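Local structure of phenol hydroxylase component phO (Pseudomonas stutzeri, 3U52) at residues Y29-L34 / M103-T108. The protein is a small component of a multicomponent phenol hydroxylase and probably assembles with the other subunits that carry out the ring hydroxylation of phenol. Sequence-based numbering, arbitrary orientation.
Sequences YWPDHL and MLTVTT
Trp30 carries CG anti to the backbone N (chi1 -172°), and Thr108 turns OG1 into the position between its N and carbonyl carbon (chi1 53°), so that NE1 and OG1 meet where two neighbouring parallel strands of the mixed sheet come to an end. The bond from Trp30 NE1 to Thr108 OG1 is 3.0 Å long, nearly straight, and lies in the indole plane; OG1 also has a weak hydrogen bond with Leu111 O. Upstream, the strands pair in the parallel manner: Tyr29 N reaches Leu104 O at 2.8 Å, and Val106 N returns to Tyr29 O. Beyond Tyr29 the regular pairing with strand 102-107 stops and the chain enters a type II turn, Trp30 to His33. The turn folds the His33 ring over one face of the indole, with His33 CG 3.3 Å above its plane. Two bonds fix the imidazole's rotation: ND1 donates to Pro31 O, and NE2 bonds Asp67 OD2. On the face of the sheet carrying Tyr29 and Thr105, Pro31 CG packs at 3.7 Å against Thr105 CG2 and also sits over the rim of the Tyr29 ring, whose OH is hydrogen-bonded to the backbone of a chain of another protein in the assembly. A leucine in place of Trp30 would probably leave Thr108 OG1 without its indole donor and the His33 ring without the flat surface it lies on. Val106 O, buried without a hydrogen-bond partner, meets carbon instead, Pro31 CD at 3.1 Å and Trp30 CD1 at 3.2 Å. One water bridges the two segments, donating to Pro31 O at 2.8 Å and accepting from Thr108 N.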
loop_
_atom_site.group_PDB
_atom_site.type_symbol
_atom_site.label_atom_id
_atom_site.label_comp_id
_atom_site.label_asym_id
_atom_site.label_seq_id
_atom_site.Cartn_x
_atom_site.Cartn_y
_atom_site.Cartn_z
ATOM N N TYR E 29 -10.264 -28.313 -47.508
ATOM C CA TYR E 29 -9.694 -29.185 -46.468
ATOM C C TYR E 29 -8.859 -30.348 -47.046
ATOM O O TYR E 29 -9.364 -31.147 -47.834
ATOM C CB TYR E 29 -10.822 -29.688 -45.596
ATOM C CG TYR E 29 -10.500 -30.660 -44.480
ATOM C CD1 TYR E 29 -11.432 -31.642 -44.122
ATOM C CD2 TYR E 29 -9.302 -30.599 -43.766
ATOM C CE1 TYR E 29 -11.169 -32.550 -43.080
ATOM C CE2 TYR E 29 -9.022 -31.516 -42.732
ATOM C CZ TYR E 29 -9.946 -32.476 -42.394
ATOM O OH TYR E 29 -9.682 -33.375 -41.375
ATOM N N TRP E 30 -7.591 -30.431 -46.602
ATOM C CA TRP E 30 -6.643 -31.484 -46.978
ATOM C C TRP E 30 -6.429 -32.391 -45.749
ATOM O O TRP E 30 -5.621 -32.081 -44.896
ATOM C CB TRP E 30 -5.313 -30.858 -47.404
ATOM C CG TRP E 30 -4.308 -31.833 -47.986
ATOM C CD1 TRP E 30 -4.567 -33.061 -48.514
ATOM C CD2 TRP E 30 -2.911 -31.613 -48.162
ATOM N NE1 TRP E 30 -3.412 -33.628 -48.991
ATOM C CE2 TRP E 30 -2.386 -32.747 -48.823
ATOM C CE3 TRP E 30 -2.048 -30.545 -47.861
ATOM C CZ2 TRP E 30 -1.022 -32.859 -49.179
ATOM C CZ3 TRP E 30 -0.694 -30.668 -48.186
ATOM C CH2 TRP E 30 -0.186 -31.815 -48.826
ATOM N N PRO E 31 -7.222 -33.476 -45.602
ATOM C CA PRO E 31 -7.027 -34.260 -44.366
ATOM C C PRO E 31 -5.633 -34.828 -44.186
ATOM O O PRO E 31 -4.952 -35.096 -45.165
ATOM C CB PRO E 31 -8.061 -35.389 -44.501
ATOM C CG PRO E 31 -9.097 -34.846 -45.431
ATOM C CD PRO E 31 -8.358 -33.981 -46.398
ATOM N N ASP E 32 -5.244 -35.030 -42.922
ATOM C CA ASP E 32 -3.936 -35.574 -42.497
ATOM C C ASP E 32 -2.777 -34.639 -42.740
ATOM O O ASP E 32 -1.638 -35.100 -42.862
ATOM C CB ASP E 32 -3.685 -36.948 -43.139
ATOM C CG ASP E 32 -4.683 -37.977 -42.665
ATOM O OD1 ASP E 32 -4.917 -38.066 -41.427
ATOM O OD2 ASP E 32 -5.255 -38.666 -43.539
ATOM N N HIS E 33 -3.065 -33.336 -42.789
ATOM C CA HIS E 33 -2.044 -32.317 -43.021
ATOM C C HIS E 33 -2.205 -31.141 -42.053
ATOM O O HIS E 33 -2.334 -29.972 -42.464
ATOM C CB HIS E 33 -2.001 -31.912 -44.500
ATOM C CG HIS E 33 -1.532 -33.040 -45.369
ATOM N ND1 HIS E 33 -2.354 -34.102 -45.699
ATOM C CD2 HIS E 33 -0.295 -33.368 -45.818
ATOM C CE1 HIS E 33 -1.654 -35.008 -46.371
ATOM N NE2 HIS E 33 -0.407 -34.579 -46.468
ATOM N N LEU E 34 -2.199 -31.482 -40.761
ATOM C CA LEU E 34 -2.609 -30.537 -39.699
ATOM C C LEU E 34 -1.522 -29.519 -39.443
ATOM O O LEU E 34 -1.683 -28.628 -38.603
ATOM C CB LEU E 34 -3.025 -31.270 -38.403
ATOM C CG LEU E 34 -4.335 -32.063 -38.578
ATOM C CD1 LEU E 34 -4.493 -33.042 -37.453
ATOM C CD2 LEU E 34 -5.464 -31.079 -38.692
ATOM N N MET E 103 -17.276 -26.187 -49.443
ATOM C CA MET E 103 -15.989 -26.739 -49.003
ATOM C C MET E 103 -15.671 -27.931 -49.854
ATOM O O MET E 103 -16.464 -28.851 -49.922
ATOM C CB MET E 103 -16.019 -27.173 -47.538
ATOM C CG MET E 103 -14.606 -27.571 -47.033
ATOM S SD MET E 103 -14.481 -27.807 -45.315
ATOM C CE MET E 103 -13.737 -26.296 -44.862
ATOM N N LEU E 104 -14.527 -27.878 -50.519
ATOM C CA LEU E 104 -13.887 -29.040 -51.076
ATOM C C LEU E 104 -12.977 -29.785 -50.050
ATOM O O LEU E 104 -12.198 -29.150 -49.307
ATOM C CB LEU E 104 -13.012 -28.576 -52.227
ATOM C CG LEU E 104 -13.750 -27.982 -53.447
ATOM C CD1 LEU E 104 -12.763 -27.234 -54.314
ATOM C CD2 LEU E 104 -14.487 -29.083 -54.257
ATOM N N THR E 105 -13.059 -31.119 -50.030
ATOM C CA THR E 105 -12.152 -31.948 -49.222
ATOM C C THR E 105 -11.310 -32.704 -50.197
ATOM O O THR E 105 -11.859 -33.278 -51.117
ATOM C CB THR E 105 -12.933 -32.944 -48.311
ATOM O OG1 THR E 105 -13.765 -32.207 -47.417
ATOM C CG2 THR E 105 -12.006 -33.839 -47.468
ATOM N N VAL E 106 -9.996 -32.698 -50.049
ATOM C CA VAL E 106 -9.146 -33.427 -50.993
ATOM C C VAL E 106 -8.279 -34.395 -50.244
ATOM O O VAL E 106 -7.519 -33.990 -49.381
ATOM C CB VAL E 106 -8.268 -32.518 -51.891
ATOM C CG1 VAL E 106 -7.470 -31.444 -51.108
ATOM C CG2 VAL E 106 -7.305 -33.384 -52.775
ATOM N N THR E 107 -8.419 -35.686 -50.562
ATOM C CA THR E 107 -7.642 -36.740 -49.925
ATOM C C THR E 107 -6.652 -37.280 -50.950
ATOM O O THR E 107 -7.040 -37.621 -52.073
ATOM C CB THR E 107 -8.584 -37.847 -49.390
ATOM O OG1 THR E 107 -9.347 -37.318 -48.289
ATOM C CG2 THR E 107 -7.806 -39.078 -48.890
ATOM N N THR E 108 -5.389 -37.337 -50.551
ATOM C CA THR E 108 -4.278 -37.766 -51.389
ATOM C C THR E 108 -3.703 -39.097 -50.864
ATOM O O THR E 108 -2.822 -39.109 -50.015
ATOM C CB THR E 108 -3.136 -36.696 -51.404
ATOM O OG1 THR E 108 -2.755 -36.374 -50.053
ATOM C CG2 THR E 108 -3.588 -35.387 -52.141
HETATM O O HOH W 1 -5.196 -36.627 -47.491
#